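Local coordinates for periplasmic binding protein (Veillonella parvula, PDB 4LJS) that probably binds a metal complex, such as an iron-siderophore or a cobalamin-like ligand, and passes it to an ABC transporter, at residues P195-Q203 / P245-E256; A145-E154 / K213-S222. One frame throughout, in Å; residues are numbered along the deposited sequence.

How the contacts relate
Contact 1 pairs two parallel strands in the sheet formed by the second half of the chain. Contact 2 joins the start of helix 151-164 to helix 215-222. Their centres lie about 15 Å apart. The segments alternate along the chain, so residues 213-222 follow strand 196-203 and precede strand 247-252. Helix 215-222 links the two contacts directly. Phe-199 CZ, from contact 1, is 3.6 Å from Ala-216 O, and Ile-251 CD1 is 4.0 Å from Ala-216 CB. The helix thus packs on the sheet, while its Asn-218 and Leu-215 meet residues 149-154. Both contacts belong to the periplasmic binding protein family region.

Contact 1 of 2, residues P195-Q203 / P245-E256; sequences PKALFIEVQ and PDVIFLIVSDGE
The rings of Phe-199 and Phe-249 run alongside each other, nearly parallel (16°) but strongly offset, so little of one covers the other. Phe-249 CD2 sits over one face of the Phe-199 ring, 3.4 Å from Phe-199 CE2. The backbones form a parallel ladder from Ala-197 to Ile-200, with Leu-198 and Ile-200 each bonding through both N and O. Near the start, Lys-196 N makes a straight bond to Asp-246 OD2 at 2.7 Å. Near the far end the ladder opens, and a water bridges Val-202 N and Ile-251 O.

Glu-201 stands where the strands part. Glu-201 CB lies 3.4 Å from Ile-251 O. CG is anti to the backbone N (chi1 175°), which brings Glu-201 CG to 3.2 Å from Ile-251 O. Glu-201 CD lies 4.1 Å from Ile-251 O as the chain runs extended to its carboxylate. OE1 is held by Tyr-210 and by a salt bridge to Arg-208. Glu-201 OE2 takes a bond from Gln-203 NE2 at 3.2 Å, from above the carboxylate plane. Glu-256 OE1 is 3.7 Å from Glu-201 OE2, an approach of like charges. Gln-203 NE2 lies between the two carboxylates and also bonds weakly to Glu-256, which probably eases it. A leucine in place of Glu-201 would probably leave Arg-208 without this charge partner, and Tyr-210 and Gln-203 NE2 without this hydrogen-bond partner.

Strand 247-252 lies between strands 196-203 and 284-288. On the far edge, strand 196-203 pairs with strand 206-209 and, in parallel, with 226-227. Helix 299-310 packs on the side bearing Ala-197, Phe-199 and Val-247.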
loop_
_atom_site.group_PDB
_atom_site.type_symbol
_atom_site.label_atom_id
_atom_site.label_comp_id
_atom_site.label_asym_id
_atom_site.label_seq_id
_atom_site.Cartn_x
_atom_site.Cartn_y
_atom_site.Cartn_z
ATOM N N PRO A 195 3.198 -1.995 -23.867
ATOM C CA PRO A 195 1.946 -2.746 -23.728
ATOM C C PRO A 195 0.804 -1.824 -23.301
ATOM O O PRO A 195 1.038 -0.851 -22.586
ATOM C CB PRO A 195 2.269 -3.744 -22.614
ATOM C CG PRO A 195 3.299 -3.054 -21.792
ATOM C CD PRO A 195 4.139 -2.274 -22.768
ATOM N N LYS A 196 -0.412 -2.120 -23.748
ATOM C CA LYS A 196 -1.580 -1.353 -23.329
ATOM C C LYS A 196 -2.294 -2.045 -22.160
ATOM O O LYS A 196 -2.845 -3.143 -22.315
ATOM C CB LYS A 196 -2.541 -1.136 -24.506
ATOM C CG LYS A 196 -3.797 -0.362 -24.124
ATOM C CD LYS A 196 -4.058 0.833 -25.034
ATOM C CE LYS A 196 -4.589 0.403 -26.385
ATOM N NZ LYS A 196 -5.433 1.471 -26.990
ATOM N N ALA A 197 -2.289 -1.396 -21.000
ATOM C CA ALA A 197 -2.804 -2.006 -19.774
ATOM C C ALA A 197 -4.129 -1.413 -19.290
ATOM O O ALA A 197 -4.388 -0.216 -19.451
ATOM C CB ALA A 197 -1.762 -1.918 -18.660
ATOM N N LEU A 198 -4.951 -2.264 -18.679
ATOM C CA LEU A 198 -6.181 -1.830 -18.034
ATOM C C LEU A 198 -6.219 -2.299 -16.588
ATOM O O LEU A 198 -6.060 -3.489 -16.315
ATOM C CB LEU A 198 -7.403 -2.369 -18.779
ATOM C CG LEU A 198 -8.738 -2.114 -18.079
ATOM C CD1 LEU A 198 -9.081 -0.628 -18.094
ATOM C CD2 LEU A 198 -9.854 -2.948 -18.696
ATOM N N PHE A 199 -6.427 -1.361 -15.665
ATOM C CA PHE A 199 -6.580 -1.693 -14.253
ATOM C C PHE A 199 -8.021 -1.467 -13.829
ATOM O O PHE A 199 -8.532 -0.345 -13.902
ATOM C CB PHE A 199 -5.668 -0.832 -13.384
ATOM C CG PHE A 199 -4.208 -0.982 -13.696
ATOM C CD1 PHE A 199 -3.630 -0.280 -14.744
ATOM C CD2 PHE A 199 -3.408 -1.811 -12.930
ATOM C CE1 PHE A 199 -2.281 -0.410 -15.023
ATOM C CE2 PHE A 199 -2.059 -1.949 -13.203
ATOM C CZ PHE A 199 -1.495 -1.250 -14.257
ATOM N N ILE A 200 -8.678 -2.534 -13.392
ATOM C CA ILE A 200 -10.058 -2.436 -12.937
ATOM C C ILE A 200 -10.306 -3.285 -11.702
ATOM O O ILE A 200 -9.635 -4.298 -11.488
ATOM C CB ILE A 200 -11.063 -2.863 -14.029
ATOM C CG1 ILE A 200 -10.647 -4.202 -14.645
ATOM C CG2 ILE A 200 -11.169 -1.794 -15.102
ATOM C CD1 ILE A 200 -11.747 -4.885 -15.422
ATOM N N GLU A 201 -11.265 -2.854 -10.886
ATOM C CA GLU A 201 -11.767 -3.665 -9.783
ATOM C C GLU A 201 -13.205 -4.027 -10.093
ATOM O O GLU A 201 -13.982 -3.182 -10.539
ATOM C CB GLU A 201 -11.696 -2.921 -8.441
ATOM C CG GLU A 201 -12.340 -3.697 -7.284
ATOM C CD GLU A 201 -12.268 -2.985 -5.935
ATOM O OE1 GLU A 201 -11.925 -1.780 -5.900
ATOM O OE2 GLU A 201 -12.557 -3.643 -4.907
ATOM N N VAL A 202 -13.558 -5.288 -9.870
ATOM C CA VAL A 202 -14.914 -5.740 -10.136
ATOM C C VAL A 202 -15.800 -5.557 -8.913
ATOM O O VAL A 202 -15.495 -6.060 -7.832
ATOM C CB VAL A 202 -14.945 -7.208 -10.579
ATOM C CG1 VAL A 202 -16.380 -7.719 -10.614
ATOM C CG2 VAL A 202 -14.282 -7.352 -11.938
ATOM N N GLN A 203 -16.888 -4.816 -9.095
ATOM C CA GLN A 203 -17.861 -4.588 -8.039
ATOM C C GLN A 203 -19.244 -4.899 -8.573
ATOM O O GLN A 203 -19.847 -4.085 -9.275
ATOM C CB GLN A 203 -17.794 -3.144 -7.550
ATOM C CG GLN A 203 -16.614 -2.872 -6.640
ATOM C CD GLN A 203 -16.761 -3.558 -5.294
ATOM O OE1 GLN A 203 -17.842 -3.564 -4.701
ATOM N NE2 GLN A 203 -15.678 -4.145 -4.809
ATOM N N PRO A 245 -7.157 -3.629 -24.255
ATOM C CA PRO A 245 -5.873 -3.793 -23.566
ATOM C C PRO A 245 -5.184 -5.112 -23.903
ATOM O O PRO A 245 -5.854 -6.124 -24.110
ATOM C CB PRO A 245 -6.268 -3.786 -22.089
ATOM C CG PRO A 245 -7.693 -4.249 -22.078
ATOM C CD PRO A 245 -8.301 -3.695 -23.328
ATOM N N ASP A 246 -3.855 -5.080 -23.955
ATOM C CA ASP A 246 -3.031 -6.280 -24.061
ATOM C C ASP A 246 -3.053 -7.115 -22.787
ATOM O O ASP A 246 -2.855 -8.329 -22.836
ATOM C CB ASP A 246 -1.582 -5.889 -24.329
ATOM C CG ASP A 246 -1.423 -5.102 -25.597
ATOM O OD1 ASP A 246 -1.994 -5.521 -26.628
ATOM O OD2 ASP A 246 -0.734 -4.062 -25.559
ATOM N N VAL A 247 -3.257 -6.448 -21.651
ATOM C CA VAL A 247 -3.238 -7.098 -20.342
ATOM C C VAL A 247 -4.198 -6.388 -19.378
ATOM O O VAL A 247 -4.228 -5.157 -19.302
ATOM C CB VAL A 247 -1.801 -7.149 -19.751
ATOM C CG1 VAL A 247 -1.162 -5.763 -19.744
ATOM C CG2 VAL A 247 -1.802 -7.741 -18.352
ATOM N N ILE A 248 -5.008 -7.171 -18.670
ATOM C CA ILE A 248 -5.924 -6.626 -17.684
ATOM C C ILE A 248 -5.456 -6.963 -16.280
ATOM O O ILE A 248 -5.136 -8.110 -15.978
ATOM C CB ILE A 248 -7.336 -7.192 -17.856
ATOM C CG1 ILE A 248 -7.925 -6.753 -19.196
ATOM C CG2 ILE A 248 -8.237 -6.752 -16.698
ATOM C CD1 ILE A 248 -9.275 -7.367 -19.494
ATOM N N PHE A 249 -5.415 -5.958 -15.420
ATOM C CA PHE A 249 -5.181 -6.209 -14.007
ATOM C C PHE A 249 -6.487 -6.099 -13.236
ATOM O O PHE A 249 -7.156 -5.063 -13.262
ATOM C CB PHE A 249 -4.106 -5.275 -13.464
ATOM C CG PHE A 249 -2.754 -5.522 -14.066
ATOM C CD1 PHE A 249 -1.966 -6.577 -13.620
ATOM C CD2 PHE A 249 -2.290 -4.741 -15.107
ATOM C CE1 PHE A 249 -0.735 -6.827 -14.177
ATOM C CE2 PHE A 249 -1.050 -4.980 -15.668
ATOM C CZ PHE A 249 -0.270 -6.026 -15.203
ATOM N N LEU A 250 -6.858 -7.197 -12.587
ATOM C CA LEU A 250 -8.051 -7.237 -11.747
ATOM C C LEU A 250 -7.683 -6.927 -10.301
ATOM O O LEU A 250 -7.091 -7.758 -9.604
ATOM C CB LEU A 250 -8.717 -8.611 -11.822
ATOM C CG LEU A 250 -9.323 -9.030 -13.163
ATOM C CD1 LEU A 250 -10.052 -10.360 -13.015
ATOM C CD2 LEU A 250 -10.263 -7.957 -13.696
ATOM N N ILE A 251 -8.030 -5.728 -9.858
ATOM C CA ILE A 251 -7.746 -5.306 -8.493
ATOM C C ILE A 251 -8.764 -5.892 -7.515
ATOM O O ILE A 251 -9.971 -5.802 -7.734
ATOM C CB ILE A 251 -7.686 -3.772 -8.396
ATOM C CG1 ILE A 251 -6.532 -3.254 -9.262
ATOM C CG2 ILE A 251 -7.519 -3.321 -6.951
ATOM C CD1 ILE A 251 -6.496 -1.755 -9.425
ATOM N N VAL A 252 -8.269 -6.516 -6.448
ATOM C CA VAL A 252 -9.144 -7.177 -5.481
ATOM C C VAL A 252 -8.885 -6.679 -4.073
ATOM O O VAL A 252 -7.742 -6.690 -3.608
ATOM C CB VAL A 252 -8.939 -8.700 -5.465
ATOM C CG1 VAL A 252 -10.069 -9.379 -4.671
ATOM C CG2 VAL A 252 -8.861 -9.242 -6.877
ATOM N N SER A 253 -9.947 -6.260 -3.393
ATOM C CA SER A 253 -9.835 -5.779 -2.024
ATOM C C SER A 253 -9.781 -6.934 -1.034
ATOM O O SER A 253 -10.123 -8.068 -1.372
ATOM C CB SER A 253 -11.014 -4.874 -1.676
ATOM O OG SER A 253 -12.225 -5.599 -1.715
ATOM N N ASP A 254 -9.370 -6.668 0.187
ATOM C CA ASP A 254 -9.246 -7.782 1.103
ATOM C C ASP A 254 -10.509 -8.607 1.472
ATOM O O ASP A 254 -10.427 -9.805 1.408
ATOM C CB ASP A 254 -8.258 -7.542 2.271
ATOM C CG ASP A 254 -8.474 -6.245 3.008
ATOM O OD1 ASP A 254 -9.451 -5.535 2.764
ATOM O OD2 ASP A 254 -7.654 -5.958 3.871
ATOM N N GLY A 255 -11.656 -8.026 1.830
ATOM C CA GLY A 255 -12.779 -8.893 2.129
ATOM C C GLY A 255 -13.199 -9.767 0.967
ATOM O O GLY A 255 -13.785 -10.834 1.162
ATOM N N GLU A 256 -12.868 -9.328 -0.244
ATOM C CA GLU A 256 -13.350 -9.991 -1.449
ATOM C C GLU A 256 -12.396 -11.038 -2.015
ATOM O O GLU A 256 -12.578 -11.503 -3.137
ATOM C CB GLU A 256 -13.747 -8.953 -2.496
ATOM C CG GLU A 256 -14.946 -8.131 -2.036
ATOM C CD GLU A 256 -14.952 -6.730 -2.594
ATOM O OE1 GLU A 256 -14.463 -6.540 -3.726
ATOM O OE2 GLU A 256 -15.438 -5.815 -1.894
HETATM O O HOH W 1 -12.018 -6.984 -8.937
#

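Contact 2 of 2, residues A145-E154 / K213-S222; sequences AQSALTMDME and KTLAGNIGAS
Asn-218 and Met-151 meet through a hydrogen bond at the first turn of helix 151-164. Met-151 N donates to Asn-218 OD1 at 2.9 Å, from above the plane of the side-chain carbonyl. Asn-218 has CG anti to its own backbone N (chi1 -174°), which carries OD1 to this site. Two further bonds join the loop 145-150 to Lys-213. Leu-149 N gives a nearly straight bond to Lys-213 O at 2.9 Å, and the bent side chain of Lys-213 brings Lys-213 NZ to Gln-146 O at 2.8 Å. A water bonded to Lys-213 O also reaches Ala-145 O weakly.

Both helices carry an N-cap. Thr-150 OG1 accepts from Met-153 N. Thr-214 OG1 accepts from Gly-217 N and is also hydrogen-bonded to Gly-211 O.

The apolar part centres on Met-151, a selenomethionine. It is a knob in the hole formed by Leu-215, Asn-218, Ile-219 and Ser-222. Met-151 CG lies 3.8 Å from Leu-215 CD1 and 3.9 Å from Ile-219 CG1. Met-151 SE is 3.4 Å from Ser-222 OG. That hydroxyl itself donates to Asn-218 O.

Helix 299-310 completes the packing. Leu-299 touches both Met-151 and Ile-219, and Ile-303 touches Met-151. Beside Leu-215, Glu-154 bonds to Ser-141 and Gly-296, so the start of helix 151-164 also ties to the loop before helix 299-310.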
loop_
_atom_site.group_PDB
_atom_site.type_symbol
_atom_site.label_atom_id
_atom_site.label_comp_id
_atom_site.label_asym_id
_atom_site.label_seq_id
_atom_site.Cartn_x
_atom_site.Cartn_y
_atom_site.Cartn_z
ATOM N N ALA A 145 -8.447 11.434 -3.146
ATOM C CA ALA A 145 -8.288 11.080 -4.555
ATOM C C ALA A 145 -8.114 12.290 -5.475
ATOM O O ALA A 145 -7.697 12.136 -6.625
ATOM C CB ALA A 145 -9.464 10.224 -5.023
ATOM N N GLN A 146 -8.425 13.484 -4.971
ATOM C CA GLN A 146 -8.350 14.701 -5.783
ATOM C C GLN A 146 -6.938 14.966 -6.314
ATOM O O GLN A 146 -6.770 15.591 -7.355
ATOM C CB GLN A 146 -8.878 15.920 -5.015
ATOM C CG GLN A 146 -8.046 16.328 -3.809
ATOM C CD GLN A 146 -8.403 15.555 -2.547
ATOM O OE1 GLN A 146 -8.952 14.456 -2.610
ATOM N NE2 GLN A 146 -8.094 16.137 -1.392
ATOM N N SER A 147 -5.929 14.486 -5.595
ATOM C CA SER A 147 -4.550 14.579 -6.062
ATOM C C SER A 147 -4.106 13.239 -6.645
ATOM O O SER A 147 -4.585 12.187 -6.225
ATOM C CB SER A 147 -3.617 14.993 -4.920
ATOM O OG SER A 147 -3.671 14.065 -3.846
ATOM N N ALA A 148 -3.203 13.283 -7.618
ATOM C CA ALA A 148 -2.655 12.067 -8.203
ATOM C C ALA A 148 -1.806 11.324 -7.171
ATOM O O ALA A 148 -0.904 11.896 -6.563
ATOM C CB ALA A 148 -1.837 12.393 -9.438
ATOM N N LEU A 149 -2.118 10.051 -6.963
ATOM C CA LEU A 149 -1.371 9.220 -6.028
ATOM C C LEU A 149 -0.201 8.562 -6.760
ATOM O O LEU A 149 -0.361 8.042 -7.870
ATOM C CB LEU A 149 -2.309 8.198 -5.397
ATOM C CG LEU A 149 -3.488 8.894 -4.701
ATOM C CD1 LEU A 149 -4.501 7.900 -4.159
ATOM C CD2 LEU A 149 -2.995 9.828 -3.589
ATOM N N THR A 150 0.984 8.624 -6.161
ATOM C CA THR A 150 2.200 8.224 -6.868
ATOM C C THR A 150 3.068 7.231 -6.096
ATOM O O THR A 150 2.916 7.068 -4.877
ATOM C CB THR A 150 3.085 9.450 -7.204
ATOM O OG1 THR A 150 3.529 10.062 -5.987
ATOM C CG2 THR A 150 2.316 10.480 -8.062
HETATM N N MSE A 151 3.988 6.587 -6.818
HETATM C CA MSE A 151 4.982 5.724 -6.196
HETATM C C MSE A 151 5.880 6.541 -5.271
HETATM O O MSE A 151 6.274 6.075 -4.199
HETATM C CB MSE A 151 5.821 5.007 -7.261
HETATM C CG MSE A 151 5.013 4.074 -8.150
HETATM SE SE MSE A 151 6.111 3.019 -9.361
HETATM C CE MSE A 151 6.936 1.863 -8.038
ATOM N N ASP A 152 6.198 7.760 -5.699
ATOM C CA ASP A 152 6.999 8.690 -4.912
ATOM C C ASP A 152 6.479 8.878 -3.486
ATOM O O ASP A 152 7.261 8.848 -2.535
ATOM C CB ASP A 152 7.102 10.045 -5.615
ATOM C CG ASP A 152 8.129 10.042 -6.737
ATOM O OD1 ASP A 152 8.987 9.131 -6.756
ATOM O OD2 ASP A 152 8.078 10.948 -7.599
HETATM N N MSE A 153 5.172 9.068 -3.331
HETATM C CA MSE A 153 4.599 9.218 -1.992
HETATM C C MSE A 153 4.901 8.013 -1.115
HETATM O O MSE A 153 5.148 8.168 0.077
HETATM C CB MSE A 153 3.089 9.426 -2.048
HETATM C CG MSE A 153 2.676 10.745 -2.628
HETATM SE SE MSE A 153 0.758 10.768 -2.919
HETATM C CE MSE A 153 0.640 12.528 -3.786
ATOM N N GLU A 154 4.875 6.817 -1.706
ATOM C CA GLU A 154 5.177 5.598 -0.952
ATOM C C GLU A 154 6.649 5.542 -0.550
ATOM O O GLU A 154 6.975 5.142 0.571
ATOM C CB GLU A 154 4.787 4.343 -1.739
ATOM C CG GLU A 154 3.305 4.265 -2.082
ATOM C CD GLU A 154 2.406 4.497 -0.871
ATOM O OE1 GLU A 154 2.655 3.887 0.196
ATOM O OE2 GLU A 154 1.452 5.296 -0.988
ATOM N N LYS A 213 -4.522 8.979 -12.287
ATOM C CA LYS A 213 -4.370 9.618 -10.988
ATOM C C LYS A 213 -4.327 8.631 -9.816
ATOM O O LYS A 213 -4.232 9.047 -8.662
ATOM C CB LYS A 213 -5.455 10.676 -10.771
ATOM C CG LYS A 213 -5.369 11.835 -11.755
ATOM C CD LYS A 213 -6.422 12.892 -11.487
ATOM C CE LYS A 213 -6.093 13.721 -10.252
ATOM N NZ LYS A 213 -7.090 14.814 -10.057
ATOM N N THR A 214 -4.392 7.334 -10.108
ATOM C CA THR A 214 -4.296 6.323 -9.053
ATOM C C THR A 214 -2.893 5.718 -9.021
ATOM O O THR A 214 -2.162 5.770 -10.012
ATOM C CB THR A 214 -5.306 5.179 -9.244
ATOM O OG1 THR A 214 -4.898 4.360 -10.353
ATOM C CG2 THR A 214 -6.711 5.727 -9.480
ATOM N N LEU A 215 -2.522 5.142 -7.883
ATOM C CA LEU A 215 -1.207 4.532 -7.756
ATOM C C LEU A 215 -1.025 3.370 -8.739
ATOM O O LEU A 215 0.040 3.230 -9.344
ATOM C CB LEU A 215 -0.943 4.076 -6.321
ATOM C CG LEU A 215 0.354 3.271 -6.160
ATOM C CD1 LEU A 215 1.585 4.111 -6.532
ATOM C CD2 LEU A 215 0.468 2.750 -4.753
ATOM N N ALA A 216 -2.061 2.545 -8.902
ATOM C CA ALA A 216 -2.001 1.467 -9.884
ATOM C C ALA A 216 -1.700 2.028 -11.264
ATOM O O ALA A 216 -0.885 1.475 -12.000
ATOM C CB ALA A 216 -3.293 0.661 -9.903
ATOM N N GLY A 217 -2.355 3.135 -11.606
ATOM C CA GLY A 217 -2.101 3.811 -12.868
ATOM C C GLY A 217 -0.657 4.281 -12.944
ATOM O O GLY A 217 0.014 4.094 -13.959
ATOM N N ASN A 218 -0.172 4.875 -11.856
ATOM C CA ASN A 218 1.190 5.399 -11.822
ATOM C C ASN A 218 2.225 4.285 -11.912
ATOM O O ASN A 218 3.318 4.477 -12.448
ATOM C CB ASN A 218 1.417 6.252 -10.570
ATOM C CG ASN A 218 2.781 6.934 -10.555
ATOM O OD1 ASN A 218 3.643 6.616 -9.733
ATOM N ND2 ASN A 218 2.980 7.879 -11.467
ATOM N N ILE A 219 1.884 3.115 -11.389
ATOM C CA ILE A 219 2.792 1.980 -11.488
ATOM C C ILE A 219 2.892 1.541 -12.948
ATOM O O ILE A 219 3.991 1.315 -13.459
ATOM C CB ILE A 219 2.365 0.825 -10.584
ATOM C CG1 ILE A 219 2.505 1.241 -9.114
ATOM C CG2 ILE A 219 3.192 -0.431 -10.881
ATOM C CD1 ILE A 219 1.695 0.356 -8.141
ATOM N N GLY A 220 1.746 1.459 -13.621
ATOM C CA GLY A 220 1.723 1.211 -15.053
ATOM C C GLY A 220 2.534 2.225 -15.848
ATOM O O GLY A 220 3.335 1.845 -16.703
ATOM N N ALA A 221 2.332 3.512 -15.567
ATOM C CA ALA A 221 3.080 4.580 -16.244
ATOM C C ALA A 221 4.579 4.529 -15.930
ATOM O O ALA A 221 5.411 4.652 -16.829
ATOM C CB ALA A 221 2.509 5.953 -15.887
ATOM N N SER A 222 4.924 4.351 -14.658
ATOM C CA SER A 222 6.328 4.206 -14.271
ATOM C C SER A 222 7.010 3.090 -15.062
ATOM O O SER A 222 8.165 3.215 -15.469
ATOM C CB SER A 222 6.458 3.938 -12.768
ATOM O OG SER A 222 5.944 5.038 -12.035
HETATM O O HOH W 2 -6.363 9.170 -7.412
#